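Thiosulfate sulfurtransferase (Pseudomonas aeruginosa, PDB 1YT8) probably transfers sulfur from thiosulfate to cyanide and is built of four rhodanese-like domains in one chain. Local coordinates at residues A25-R30 / A44-S49; V175-E180 / G332-M337. One frame throughout, in Å; residues are numbered along the deposited sequence.

Contact 1: residues A25-R30 / A44-S49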
loop_
_atom_site.group_PDB
_atom_site.type_symbol
_atom_site.label_atom_id
_atom_site.label_comp_id
_atom_site.label_asym_id
_atom_site.label_seq_id
_atom_site.Cartn_x
_atom_site.Cartn_y
_atom_site.Cartn_z
ATOM N N ALA A 25 2.277 -0.125 -17.037
ATOM C CA ALA A 25 1.609 0.447 -15.882
ATOM C C ALA A 25 0.153 0.646 -16.283
ATOM O O ALA A 25 -0.151 1.478 -17.135
ATOM C CB ALA A 25 2.249 1.783 -15.499
ATOM N N LEU A 26 -0.731 -0.155 -15.694
ATOM C CA LEU A 26 -2.168 -0.076 -15.960
ATOM C C LEU A 26 -2.741 0.662 -14.758
ATOM O O LEU A 26 -2.872 0.089 -13.675
ATOM C CB LEU A 26 -2.766 -1.481 -16.052
ATOM C CG LEU A 26 -4.276 -1.598 -16.264
ATOM C CD1 LEU A 26 -4.672 -0.890 -17.553
ATOM C CD2 LEU A 26 -4.667 -3.065 -16.320
ATOM N N LEU A 27 -3.085 1.930 -14.952
ATOM C CA LEU A 27 -3.574 2.753 -13.854
ATOM C C LEU A 27 -5.061 3.084 -13.850
ATOM O O LEU A 27 -5.587 3.645 -14.811
ATOM C CB LEU A 27 -2.781 4.062 -13.817
ATOM C CG LEU A 27 -1.253 3.968 -13.798
ATOM C CD1 LEU A 27 -0.651 5.371 -13.861
ATOM C CD2 LEU A 27 -0.798 3.241 -12.540
ATOM N N ASP A 28 -5.724 2.740 -12.750
ATOM C CA ASP A 28 -7.138 3.037 -12.563
ATOM C C ASP A 28 -7.091 4.407 -11.885
ATOM O O ASP A 28 -6.622 4.521 -10.750
ATOM C CB ASP A 28 -7.773 2.013 -11.620
ATOM C CG ASP A 28 -9.289 2.151 -11.529
ATOM O OD1 ASP A 28 -9.798 3.295 -11.552
ATOM O OD2 ASP A 28 -9.973 1.112 -11.422
ATOM N N VAL A 29 -7.559 5.444 -12.569
ATOM C CA VAL A 29 -7.510 6.785 -11.996
ATOM C C VAL A 29 -8.733 7.226 -11.191
ATOM O O VAL A 29 -8.814 8.377 -10.765
ATOM C CB VAL A 29 -7.209 7.842 -13.087
ATOM C CG1 VAL A 29 -5.825 7.591 -13.670
ATOM C CG2 VAL A 29 -8.275 7.793 -14.183
ATOM N N ARG A 30 -9.682 6.320 -10.982
ATOM C CA ARG A 30 -10.861 6.639 -10.182
ATOM C C ARG A 30 -10.426 6.662 -8.715
ATOM O O ARG A 30 -9.288 6.308 -8.398
ATOM C CB ARG A 30 -11.936 5.565 -10.357
ATOM C CG ARG A 30 -12.518 5.450 -11.756
ATOM C CD ARG A 30 -13.477 4.270 -11.835
ATOM N NE ARG A 30 -12.785 2.986 -11.745
ATOM C CZ ARG A 30 -13.394 1.820 -11.554
ATOM N NH1 ARG A 30 -14.717 1.771 -11.427
ATOM N NH2 ARG A 30 -12.684 0.702 -11.493
ATOM N N ALA A 44 -3.153 -0.905 -11.098
ATOM C CA ALA A 44 -2.741 -0.215 -9.888
ATOM C C ALA A 44 -3.639 1.002 -9.756
ATOM O O ALA A 44 -3.965 1.645 -10.753
ATOM C CB ALA A 44 -1.280 0.217 -9.997
ATOM N N ASN A 45 -4.048 1.322 -8.533
ATOM C CA ASN A 45 -4.915 2.471 -8.333
ATOM C C ASN A 45 -4.125 3.734 -8.014
ATOM O O ASN A 45 -3.429 3.805 -7.006
ATOM C CB ASN A 45 -5.922 2.185 -7.213
ATOM C CG ASN A 45 -6.909 3.324 -6.999
ATOM O OD1 ASN A 45 -7.390 3.940 -7.953
ATOM N ND2 ASN A 45 -7.237 3.590 -5.743
ATOM N N LEU A 46 -4.213 4.717 -8.900
ATOM C CA LEU A 46 -3.559 5.999 -8.679
ATOM C C LEU A 46 -4.591 7.053 -9.049
ATOM O O LEU A 46 -4.644 7.531 -10.182
ATOM C CB LEU A 46 -2.293 6.153 -9.532
ATOM C CG LEU A 46 -1.594 7.515 -9.375
ATOM C CD1 LEU A 46 -1.520 7.904 -7.905
ATOM C CD2 LEU A 46 -0.199 7.464 -9.995
ATOM N N PRO A 47 -5.453 7.404 -8.087
ATOM C CA PRO A 47 -6.509 8.401 -8.276
ATOM C C PRO A 47 -6.010 9.689 -8.916
ATOM O O PRO A 47 -4.977 10.233 -8.518
ATOM C CB PRO A 47 -7.017 8.629 -6.857
ATOM C CG PRO A 47 -6.819 7.275 -6.213
ATOM C CD PRO A 47 -5.433 6.921 -6.694
ATOM N N LEU A 48 -6.744 10.166 -9.915
ATOM C CA LEU A 48 -6.393 11.407 -10.589
ATOM C C LEU A 48 -6.124 12.467 -9.520
ATOM O O LEU A 48 -5.228 13.294 -9.664
ATOM C CB LEU A 48 -7.547 11.866 -11.488
ATOM C CG LEU A 48 -7.362 13.204 -12.213
ATOM C CD1 LEU A 48 -6.300 13.072 -13.296
ATOM C CD2 LEU A 48 -8.691 13.631 -12.823
ATOM N N SER A 49 -6.899 12.418 -8.442
ATOM C CA SER A 49 -6.760 13.375 -7.341
ATOM C C SER A 49 -5.346 13.528 -6.779
ATOM O O SER A 49 -4.974 14.619 -6.332
ATOM C CB SER A 49 -7.717 13.011 -6.204
ATOM O OG SER A 49 -9.062 13.210 -6.591
HETATM O O HOH W 1 -9.515 10.467 -8.762
#
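Leu26, Asp28 and Val29 bond through their backbones to the segment Ala44-Ser49. The pairing joins the two parallel strands of a beta-alpha-beta unit in the first rhodanese-like domain: strand 25-28, helix 32-35, then edge strand 44-45. The tight part is the strand pairing. Ala44 N bonds to Leu26 O at 2.8 Å, nearly in line with the carbonyl bond. Ala44 O then accepts from Asp28 N at 2.9 Å, and Leu46 N donates to Asp28 O at 3.0 Å. Ala44 O also receives the CA-H of Leu27. On the face carrying Leu27 and Ala44, the branch CD2 of Leu27 meets Ala44 CB at 4.0 Å. The Leu27 and Leu46 methyls stand farther apart, and helix 51-58 packs on Leu46.

The other end is looser and holds a water, though its residues are still buried. Both segments have left strand geometry here. Leu48 N reaches Val29 O at 2.9 Å, well off the carbonyl axis (C=O...N 130°). A water donates to the same oxygen and accepts from Ser49 N. Side-chain contact is slight: Val29 CB and Leu48 CB are 4.3 Å apart, and both residues lie against helix 75-85.

Asp28 and Arg30 tie the end of strand 25-28 to the turn that follows. Asp28 OD1 takes the N-H of Arg30 in an Asx turn and also its NE. Arg30 NH2 completes the side-on salt bridge: it lies 2.7 Å from Asp28 OD2 and meets its syn lone pair.

Contact 2: residues V175-E180 / G332-M337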
loop_
_atom_site.group_PDB
_atom_site.type_symbol
_atom_site.label_atom_id
_atom_site.label_comp_id
_atom_site.label_asym_id
_atom_site.label_seq_id
_atom_site.Cartn_x
_atom_site.Cartn_y
_atom_site.Cartn_z
ATOM N N VAL A 175 11.046 -14.684 10.391
ATOM C CA VAL A 175 12.185 -15.595 10.363
ATOM C C VAL A 175 13.365 -15.051 11.168
ATOM O O VAL A 175 14.129 -15.813 11.765
ATOM C CB VAL A 175 12.620 -15.871 8.905
ATOM C CG1 VAL A 175 13.860 -16.755 8.874
ATOM C CG2 VAL A 175 11.477 -16.553 8.162
ATOM N N LEU A 176 13.499 -13.730 11.204
ATOM C CA LEU A 176 14.593 -13.094 11.934
ATOM C C LEU A 176 14.440 -13.094 13.459
ATOM O O LEU A 176 15.424 -13.260 14.180
ATOM C CB LEU A 176 14.764 -11.646 11.465
ATOM C CG LEU A 176 15.857 -10.793 12.132
ATOM C CD1 LEU A 176 17.235 -11.320 11.755
ATOM C CD2 LEU A 176 15.721 -9.343 11.683
ATOM N N ARG A 177 13.215 -12.915 13.949
ATOM C CA ARG A 177 12.981 -12.828 15.392
ATOM C C ARG A 177 12.460 -14.066 16.116
ATOM O O ARG A 177 12.542 -14.131 17.342
ATOM C CB ARG A 177 11.996 -11.693 15.676
ATOM C CG ARG A 177 12.205 -10.441 14.840
ATOM C CD ARG A 177 13.343 -9.588 15.350
ATOM N NE ARG A 177 13.571 -8.451 14.463
ATOM C CZ ARG A 177 14.467 -7.494 14.682
ATOM N NH1 ARG A 177 15.225 -7.530 15.770
ATOM N NH2 ARG A 177 14.618 -6.511 13.802
ATOM N N VAL A 178 11.932 -15.039 15.378
ATOM C CA VAL A 178 11.333 -16.220 16.001
ATOM C C VAL A 178 12.169 -17.014 17.005
ATOM O O VAL A 178 11.635 -17.502 18.004
ATOM C CB VAL A 178 10.773 -17.202 14.929
ATOM C CG1 VAL A 178 11.905 -17.869 14.171
ATOM C CG2 VAL A 178 9.875 -18.243 15.598
ATOM N N ALA A 179 13.468 -17.143 16.762
ATOM C CA ALA A 179 14.317 -17.902 17.680
ATOM C C ALA A 179 14.387 -17.272 19.076
ATOM O O ALA A 179 14.596 -17.973 20.065
ATOM C CB ALA A 179 15.720 -18.045 17.098
ATOM N N GLU A 180 14.208 -15.957 19.148
ATOM C CA GLU A 180 14.255 -15.234 20.421
ATOM C C GLU A 180 12.891 -15.237 21.115
ATOM O O GLU A 180 12.806 -15.089 22.332
ATOM C CB GLU A 180 14.690 -13.781 20.191
ATOM C CG GLU A 180 16.017 -13.599 19.458
ATOM C CD GLU A 180 17.206 -13.394 20.387
ATOM O OE1 GLU A 180 17.078 -12.637 21.374
ATOM O OE2 GLU A 180 18.280 -13.974 20.116
ATOM N N GLY A 332 20.572 -9.946 6.594
ATOM C CA GLY A 332 20.688 -11.158 5.801
ATOM C C GLY A 332 19.481 -12.083 5.854
ATOM O O GLY A 332 19.550 -13.215 5.378
ATOM N N VAL A 333 18.374 -11.613 6.422
ATOM C CA VAL A 333 17.166 -12.428 6.515
ATOM C C VAL A 333 15.946 -11.782 5.859
ATOM O O VAL A 333 15.319 -12.369 4.980
ATOM C CB VAL A 333 16.792 -12.722 7.992
ATOM C CG1 VAL A 333 15.462 -13.480 8.054
ATOM C CG2 VAL A 333 17.887 -13.542 8.663
ATOM N N ARG A 334 15.615 -10.575 6.298
ATOM C CA ARG A 334 14.441 -9.859 5.807
ATOM C C ARG A 334 14.340 -9.667 4.300
ATOM O O ARG A 334 13.299 -9.958 3.706
ATOM C CB ARG A 334 14.331 -8.519 6.532
ATOM C CG ARG A 334 14.056 -8.702 8.018
ATOM C CD ARG A 334 13.955 -7.387 8.759
ATOM N NE ARG A 334 15.260 -6.752 8.917
ATOM C CZ ARG A 334 15.488 -5.710 9.709
ATOM N NH1 ARG A 334 14.499 -5.182 10.418
ATOM N NH2 ARG A 334 16.711 -5.205 9.799
ATOM N N ALA A 335 15.408 -9.178 3.682
ATOM C CA ALA A 335 15.404 -8.974 2.241
ATOM C C ALA A 335 15.305 -10.321 1.515
ATOM O O ALA A 335 14.543 -10.459 0.562
ATOM C CB ALA A 335 16.666 -8.225 1.812
ATOM N N ASN A 336 16.062 -11.318 1.971
ATOM C CA ASN A 336 16.017 -12.634 1.338
ATOM C C ASN A 336 14.621 -13.248 1.383
ATOM O O ASN A 336 14.142 -13.772 0.375
ATOM C CB ASN A 336 17.005 -13.613 1.999
ATOM C CG ASN A 336 18.438 -13.413 1.529
ATOM O OD1 ASN A 336 18.696 -13.207 0.340
ATOM N ND2 ASN A 336 19.382 -13.497 2.464
HETATM N N MSE A 337 13.974 -13.197 2.546
HETATM C CA MSE A 337 12.637 -13.766 2.680
HETATM C C MSE A 337 11.613 -13.009 1.837
HETATM O O MSE A 337 10.820 -13.619 1.122
HETATM C CB MSE A 337 12.187 -13.784 4.146
HETATM C CG MSE A 337 12.885 -14.816 5.034
HETATM SE SE MSE A 337 12.978 -16.634 4.335
HETATM C CE MSE A 337 11.077 -17.023 4.152
#
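Leu176, Val175 and Val333 bury the most surface where helix 174-181 of the second rhodanese-like domain meets the start of helix 334-344 of the third. No hydrogen bond crosses between the segments. Val333 is at the N-cap position, and its two methyls divide the work. Its CG1 lies 3.7 Å from Val175 CG1 and equally close to Leu176 N. Its CG2 meets Leu176 CD1 at 3.9 Å.

Leu176 has CG anti to the backbone N (chi1 179°), and its two methyls part beyond it. CD1 goes to Val333. CD2 sits over one guanidinium face of Arg334, toward the rim, 3.8 Å from Arg334 NE. The same methyl also sits over a face of the Arg177 guanidinium, again toward the rim. The two guanidinium planes stand 84° apart, with Arg177 NH2 only 3.6 Å from Arg334 NH1. Glu173 probably offsets this repulsion, since it forms salt bridges with both arginines. Asp330 and Asp331 also hold Arg334.

The other methyl of Val175, CG2, packs 3.8 Å from CG of selenomethionine Met337. These two side chains cross at about a right angle.

Two neighbouring helices touch the apolar part. Helix 197-208 touches Val175 through Leu206 and Met337 through Ser205, while helix 245-262 lays Ala251 on Val333. Strand 348-352 backs helix 334-344 at Ala335 and Asn336.

The contacts follow one another along the chain and share no strand or helix. Their centres are 34 Å apart, on opposite sides of the chain's centre, and their nearest atoms are about 21 Å apart. Contact 1 lies inside the first rhodanese-like domain, in its five-stranded parallel sheet of order 1-5-4-2-3. Contact 2 joins the second and third domains, each with a sheet of the same order. One contact thus belongs to the repeated fold and the other to the assembly of repeats. The bound sulfite also lies where these two domains meet: its pocket combines Cys193 to Arg198 with Gln312.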